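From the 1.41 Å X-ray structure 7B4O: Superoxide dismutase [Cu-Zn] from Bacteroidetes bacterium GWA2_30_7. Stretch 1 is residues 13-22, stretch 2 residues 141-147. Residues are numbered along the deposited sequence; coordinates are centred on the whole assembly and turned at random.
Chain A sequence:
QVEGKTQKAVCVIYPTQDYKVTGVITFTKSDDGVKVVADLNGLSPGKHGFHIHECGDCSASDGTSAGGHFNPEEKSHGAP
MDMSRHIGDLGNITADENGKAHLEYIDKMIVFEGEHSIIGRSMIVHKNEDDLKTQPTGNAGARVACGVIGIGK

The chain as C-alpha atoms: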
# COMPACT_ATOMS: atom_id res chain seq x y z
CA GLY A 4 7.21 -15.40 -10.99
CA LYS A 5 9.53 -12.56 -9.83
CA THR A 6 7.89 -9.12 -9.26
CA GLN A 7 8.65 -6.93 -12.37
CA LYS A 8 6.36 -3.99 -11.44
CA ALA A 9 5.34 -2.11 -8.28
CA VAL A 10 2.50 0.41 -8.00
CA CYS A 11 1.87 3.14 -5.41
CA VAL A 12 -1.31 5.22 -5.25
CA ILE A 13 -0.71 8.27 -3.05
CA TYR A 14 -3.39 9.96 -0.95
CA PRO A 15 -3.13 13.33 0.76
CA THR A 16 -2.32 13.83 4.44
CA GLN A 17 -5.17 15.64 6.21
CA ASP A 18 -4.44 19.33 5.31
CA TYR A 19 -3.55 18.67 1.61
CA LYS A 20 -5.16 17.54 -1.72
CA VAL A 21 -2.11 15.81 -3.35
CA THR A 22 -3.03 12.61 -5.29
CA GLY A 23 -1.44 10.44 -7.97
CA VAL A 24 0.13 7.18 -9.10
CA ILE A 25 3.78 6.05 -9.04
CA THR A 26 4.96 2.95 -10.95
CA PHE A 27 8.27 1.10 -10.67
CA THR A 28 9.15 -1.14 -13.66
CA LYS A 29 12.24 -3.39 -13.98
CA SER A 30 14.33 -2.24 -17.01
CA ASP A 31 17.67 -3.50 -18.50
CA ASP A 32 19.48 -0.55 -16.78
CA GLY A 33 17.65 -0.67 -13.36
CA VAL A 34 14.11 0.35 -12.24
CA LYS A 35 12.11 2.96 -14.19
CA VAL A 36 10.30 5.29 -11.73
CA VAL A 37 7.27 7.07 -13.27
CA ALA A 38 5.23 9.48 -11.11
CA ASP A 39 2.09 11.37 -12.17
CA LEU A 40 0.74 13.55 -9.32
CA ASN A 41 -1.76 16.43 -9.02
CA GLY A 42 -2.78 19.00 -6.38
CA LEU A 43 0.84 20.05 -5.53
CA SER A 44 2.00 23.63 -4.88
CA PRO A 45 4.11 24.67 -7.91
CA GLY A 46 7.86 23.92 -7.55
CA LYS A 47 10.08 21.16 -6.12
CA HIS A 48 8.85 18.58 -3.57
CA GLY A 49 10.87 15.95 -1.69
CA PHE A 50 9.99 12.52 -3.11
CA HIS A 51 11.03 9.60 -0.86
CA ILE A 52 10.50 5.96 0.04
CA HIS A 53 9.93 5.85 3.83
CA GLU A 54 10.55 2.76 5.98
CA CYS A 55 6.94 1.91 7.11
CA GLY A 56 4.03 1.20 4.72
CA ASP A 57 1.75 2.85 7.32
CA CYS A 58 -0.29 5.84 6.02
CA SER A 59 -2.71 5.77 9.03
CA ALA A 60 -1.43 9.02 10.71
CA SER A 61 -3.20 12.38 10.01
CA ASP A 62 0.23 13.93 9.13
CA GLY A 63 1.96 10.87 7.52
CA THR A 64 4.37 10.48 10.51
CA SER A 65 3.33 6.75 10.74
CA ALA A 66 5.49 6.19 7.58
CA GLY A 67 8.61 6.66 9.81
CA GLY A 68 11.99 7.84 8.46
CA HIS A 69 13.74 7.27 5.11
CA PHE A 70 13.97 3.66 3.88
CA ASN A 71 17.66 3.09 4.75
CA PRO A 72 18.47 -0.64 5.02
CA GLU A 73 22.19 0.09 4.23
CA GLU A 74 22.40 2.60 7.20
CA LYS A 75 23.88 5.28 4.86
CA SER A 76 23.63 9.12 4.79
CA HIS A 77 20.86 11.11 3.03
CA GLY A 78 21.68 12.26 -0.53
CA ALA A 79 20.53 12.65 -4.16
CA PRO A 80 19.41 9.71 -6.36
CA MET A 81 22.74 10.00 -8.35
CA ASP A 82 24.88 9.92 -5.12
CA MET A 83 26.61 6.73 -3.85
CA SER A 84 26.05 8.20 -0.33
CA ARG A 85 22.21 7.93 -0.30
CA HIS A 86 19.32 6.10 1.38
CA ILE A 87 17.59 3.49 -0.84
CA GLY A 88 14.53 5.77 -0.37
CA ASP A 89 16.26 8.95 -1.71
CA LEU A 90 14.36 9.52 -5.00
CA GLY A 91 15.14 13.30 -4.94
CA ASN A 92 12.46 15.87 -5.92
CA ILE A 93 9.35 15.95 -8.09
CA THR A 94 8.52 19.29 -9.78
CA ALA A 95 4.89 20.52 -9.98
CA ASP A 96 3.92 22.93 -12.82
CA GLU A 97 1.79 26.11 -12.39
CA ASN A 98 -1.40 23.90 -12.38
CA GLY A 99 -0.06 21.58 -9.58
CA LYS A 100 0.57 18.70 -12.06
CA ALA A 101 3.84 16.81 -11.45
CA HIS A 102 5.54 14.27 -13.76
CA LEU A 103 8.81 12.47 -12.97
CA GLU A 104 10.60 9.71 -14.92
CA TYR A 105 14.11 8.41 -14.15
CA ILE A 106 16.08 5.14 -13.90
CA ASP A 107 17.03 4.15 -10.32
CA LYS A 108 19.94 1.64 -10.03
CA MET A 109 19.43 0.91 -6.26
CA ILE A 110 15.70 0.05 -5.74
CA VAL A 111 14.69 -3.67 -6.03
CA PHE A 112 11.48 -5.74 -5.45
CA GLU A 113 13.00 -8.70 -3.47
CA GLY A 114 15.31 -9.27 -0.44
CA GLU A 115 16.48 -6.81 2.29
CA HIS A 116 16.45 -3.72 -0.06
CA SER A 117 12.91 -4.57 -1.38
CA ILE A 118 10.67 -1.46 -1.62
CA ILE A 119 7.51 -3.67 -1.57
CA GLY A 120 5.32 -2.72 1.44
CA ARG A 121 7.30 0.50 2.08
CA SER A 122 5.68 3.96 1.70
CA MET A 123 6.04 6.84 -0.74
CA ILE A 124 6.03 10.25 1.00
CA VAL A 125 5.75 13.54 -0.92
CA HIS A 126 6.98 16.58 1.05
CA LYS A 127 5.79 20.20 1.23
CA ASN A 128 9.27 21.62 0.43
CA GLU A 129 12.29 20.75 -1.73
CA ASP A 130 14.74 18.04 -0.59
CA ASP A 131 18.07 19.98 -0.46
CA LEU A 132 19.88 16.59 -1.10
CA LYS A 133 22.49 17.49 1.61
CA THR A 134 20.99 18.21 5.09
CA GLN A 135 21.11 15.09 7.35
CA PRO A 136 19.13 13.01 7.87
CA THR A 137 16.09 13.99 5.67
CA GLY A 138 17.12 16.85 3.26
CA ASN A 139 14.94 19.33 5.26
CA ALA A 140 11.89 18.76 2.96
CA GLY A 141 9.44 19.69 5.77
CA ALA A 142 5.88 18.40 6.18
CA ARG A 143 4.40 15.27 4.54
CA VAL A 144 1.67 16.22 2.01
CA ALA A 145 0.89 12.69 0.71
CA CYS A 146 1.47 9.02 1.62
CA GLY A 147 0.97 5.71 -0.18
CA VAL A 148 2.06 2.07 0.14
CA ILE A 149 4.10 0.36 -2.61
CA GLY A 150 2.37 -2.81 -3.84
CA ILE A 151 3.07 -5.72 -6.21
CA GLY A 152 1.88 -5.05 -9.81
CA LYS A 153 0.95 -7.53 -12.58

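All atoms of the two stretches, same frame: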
# COMPACT_ATOMS: atom_id res chain seq x y z
N ILE A 13 -0.91 7.38 -4.22
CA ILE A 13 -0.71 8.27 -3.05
C ILE A 13 -1.99 9.06 -2.78
O ILE A 13 -2.74 9.41 -3.73
CB ILE A 13 0.54 9.15 -3.13
CG1 ILE A 13 0.42 10.19 -4.24
CG2 ILE A 13 1.79 8.30 -3.25
CD1 ILE A 13 1.53 11.22 -4.17
N TYR A 14 -2.21 9.25 -1.50
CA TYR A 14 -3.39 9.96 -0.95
C TYR A 14 -2.87 11.08 -0.08
O TYR A 14 -1.81 10.99 0.54
CB TYR A 14 -4.27 8.98 -0.20
CG TYR A 14 -4.88 7.96 -1.11
CD1 TYR A 14 -6.05 8.23 -1.80
CD2 TYR A 14 -4.26 6.73 -1.31
CE1 TYR A 14 -6.61 7.30 -2.65
CE2 TYR A 14 -4.81 5.79 -2.16
CZ TYR A 14 -5.99 6.08 -2.83
OH TYR A 14 -6.52 5.14 -3.66
N PRO A 15 -3.61 12.19 0.00
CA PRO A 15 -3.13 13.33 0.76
C PRO A 15 -3.12 13.03 2.27
O PRO A 15 -3.98 12.31 2.78
CB PRO A 15 -4.15 14.43 0.44
CG PRO A 15 -5.39 13.67 0.08
CD PRO A 15 -4.90 12.44 -0.65
N THR A 16 -2.19 13.66 2.97
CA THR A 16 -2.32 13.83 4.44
C THR A 16 -3.41 14.89 4.69
O THR A 16 -3.86 15.55 3.72
CB THR A 16 -0.98 14.15 5.09
OG1 THR A 16 -0.52 15.37 4.51
CG2 THR A 16 0.03 13.04 4.87
N GLN A 17 -3.85 15.01 5.93
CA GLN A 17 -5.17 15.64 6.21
C GLN A 17 -5.32 17.05 5.63
O GLN A 17 -6.44 17.36 5.20
CB GLN A 17 -5.46 15.64 7.69
CG GLN A 17 -5.93 14.29 8.18
CD GLN A 17 -6.74 14.41 9.44
OE1 GLN A 17 -6.91 15.49 10.00
NE2 GLN A 17 -7.22 13.28 9.90
N ASP A 18 -4.28 17.88 5.64
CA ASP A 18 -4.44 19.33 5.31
C ASP A 18 -4.17 19.59 3.82
O ASP A 18 -4.00 20.78 3.44
CB ASP A 18 -3.51 20.17 6.18
CG ASP A 18 -3.75 20.01 7.68
OD1 ASP A 18 -4.85 19.57 8.07
OD2 ASP A 18 -2.84 20.34 8.43
N TYR A 19 -4.01 18.54 3.01
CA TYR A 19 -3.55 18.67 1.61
C TYR A 19 -4.52 17.96 0.66
O TYR A 19 -5.45 17.30 1.13
CB TYR A 19 -2.12 18.14 1.50
CG TYR A 19 -1.14 18.95 2.32
CD1 TYR A 19 -0.61 20.13 1.83
CD2 TYR A 19 -0.79 18.57 3.61
CE1 TYR A 19 0.27 20.90 2.58
CE2 TYR A 19 0.08 19.33 4.38
CZ TYR A 19 0.61 20.50 3.86
OH TYR A 19 1.48 21.25 4.60
N LYS A 20 -4.28 18.09 -0.65
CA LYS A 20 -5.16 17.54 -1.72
C LYS A 20 -4.32 16.77 -2.74
O LYS A 20 -4.83 16.46 -3.82
CB LYS A 20 -5.94 18.67 -2.40
CG LYS A 20 -5.09 19.76 -3.02
CD LYS A 20 -5.81 20.74 -3.92
CE LYS A 20 -4.82 21.68 -4.59
NZ LYS A 20 -5.46 22.53 -5.62
N VAL A 21 -3.07 16.47 -2.41
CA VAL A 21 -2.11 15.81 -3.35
C VAL A 21 -2.54 14.36 -3.59
O VAL A 21 -2.74 13.64 -2.62
CB VAL A 21 -0.67 15.88 -2.81
CG1 VAL A 21 0.29 15.10 -3.69
CG2 VAL A 21 -0.20 17.31 -2.63
N THR A 22 -2.65 13.97 -4.86
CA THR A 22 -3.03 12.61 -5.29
C THR A 22 -2.12 12.18 -6.43
O THR A 22 -1.43 13.03 -7.02
CB THR A 22 -4.49 12.56 -5.76
OG1 THR A 22 -4.62 13.40 -6.92
CG2 THR A 22 -5.46 12.99 -4.69
N GLY A 141 10.60 19.21 5.00
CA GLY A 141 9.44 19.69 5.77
C GLY A 141 8.30 18.68 5.79
O GLY A 141 8.56 17.46 5.75
N ALA A 142 7.08 19.19 5.85
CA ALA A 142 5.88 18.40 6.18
C ALA A 142 5.60 17.36 5.08
O ALA A 142 6.10 17.49 3.93
CB ALA A 142 4.70 19.30 6.38
N ARG A 143 4.81 16.36 5.44
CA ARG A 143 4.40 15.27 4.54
C ARG A 143 3.03 15.63 3.98
O ARG A 143 2.10 15.81 4.79
CB ARG A 143 4.38 13.97 5.32
CG ARG A 143 5.71 13.68 6.00
CD ARG A 143 5.70 12.45 6.90
NE ARG A 143 7.02 12.35 7.50
CZ ARG A 143 7.58 11.23 7.94
NH1 ARG A 143 6.95 10.07 7.88
NH2 ARG A 143 8.80 11.29 8.45
N VAL A 144 2.93 15.77 2.66
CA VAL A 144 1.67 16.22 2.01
C VAL A 144 0.91 15.02 1.46
O VAL A 144 -0.29 15.17 1.15
CB VAL A 144 1.92 17.29 0.93
CG1 VAL A 144 2.62 18.50 1.52
CG2 VAL A 144 2.65 16.79 -0.29
N ALA A 145 1.56 13.88 1.28
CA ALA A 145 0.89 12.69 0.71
C ALA A 145 1.64 11.43 1.10
O ALA A 145 2.86 11.51 1.35
CB ALA A 145 0.74 12.82 -0.78
N CYS A 146 0.93 10.32 1.16
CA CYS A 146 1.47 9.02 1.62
C CYS A 146 0.80 7.94 0.77
O CYS A 146 -0.42 8.01 0.53
CB CYS A 146 1.19 8.80 3.10
SG CYS A 146 1.98 7.34 3.83
N GLY A 147 1.57 6.92 0.38
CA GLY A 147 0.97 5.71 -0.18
C GLY A 147 1.86 4.52 0.07
O GLY A 147 3.02 4.72 0.40

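Residues 13-15 and 143-147 form neighbouring antiparallel strands, their N-to-C directions 142° apart and their axes approaching to 4.4 Å. Tyr14 and Cys146 make the hydrogen-bonded pair of the register: Tyr14 N donates to Cys146 O (3.0 Å, 172° at the hydrogen) and Cys146 N to Tyr14 O (2.9 Å, 162°). Pro15 lacks an amide hydrogen, which costs nothing here because it occupies a non-hydrogen-bonded position opposite Ala145, with Pro15 CA only 4.1 Å from Ala145 CA. Such closeness favours CA-H...O contacts, among them Ala145 CA to Tyr14 O at 3.2 Å and Pro15 CA to Val144 O at 3.4 Å.

Beyond the strand, Thr16 continues the pairing. Its N donates to Val144 O (3.0 Å, 157°), while its side chain, in the p rotamer, directs OG1 to Arg143 O (2.7 Å) as donor. One residue thus engages two successive carbonyls. Thr16 also opens a type I turn, closed by Tyr19 N to Thr16 O at 3.1 Å, and the turn brings Tyr19 back toward the second stretch while Gln17 and Asp18 make no contact with it.

The apolar contacts centre on Val144, which has the largest area covered by the other stretch, 90 Å² of residue surface. Its CG1 lies over the Tyr19 ring, 3.5 Å from the centroid of CG, CD1, CD2, CE1, CE2 and CZ and 11° off the normal, a CH-pi arrangement; its CG2 meets Val21 CG2 at 3.7 Å. The two branches therefore serve different partners. Small Ala145 offers its CB to both Val21 CG1 (3.7 Å) and Ile13 CD1 (3.8 Å). At Gly147 an ideal CB would sit 3.1 Å from Ile13 CG2, so the absent side chain leaves room for that methyl. Altogether 489 Å² is buried, summed over both sides.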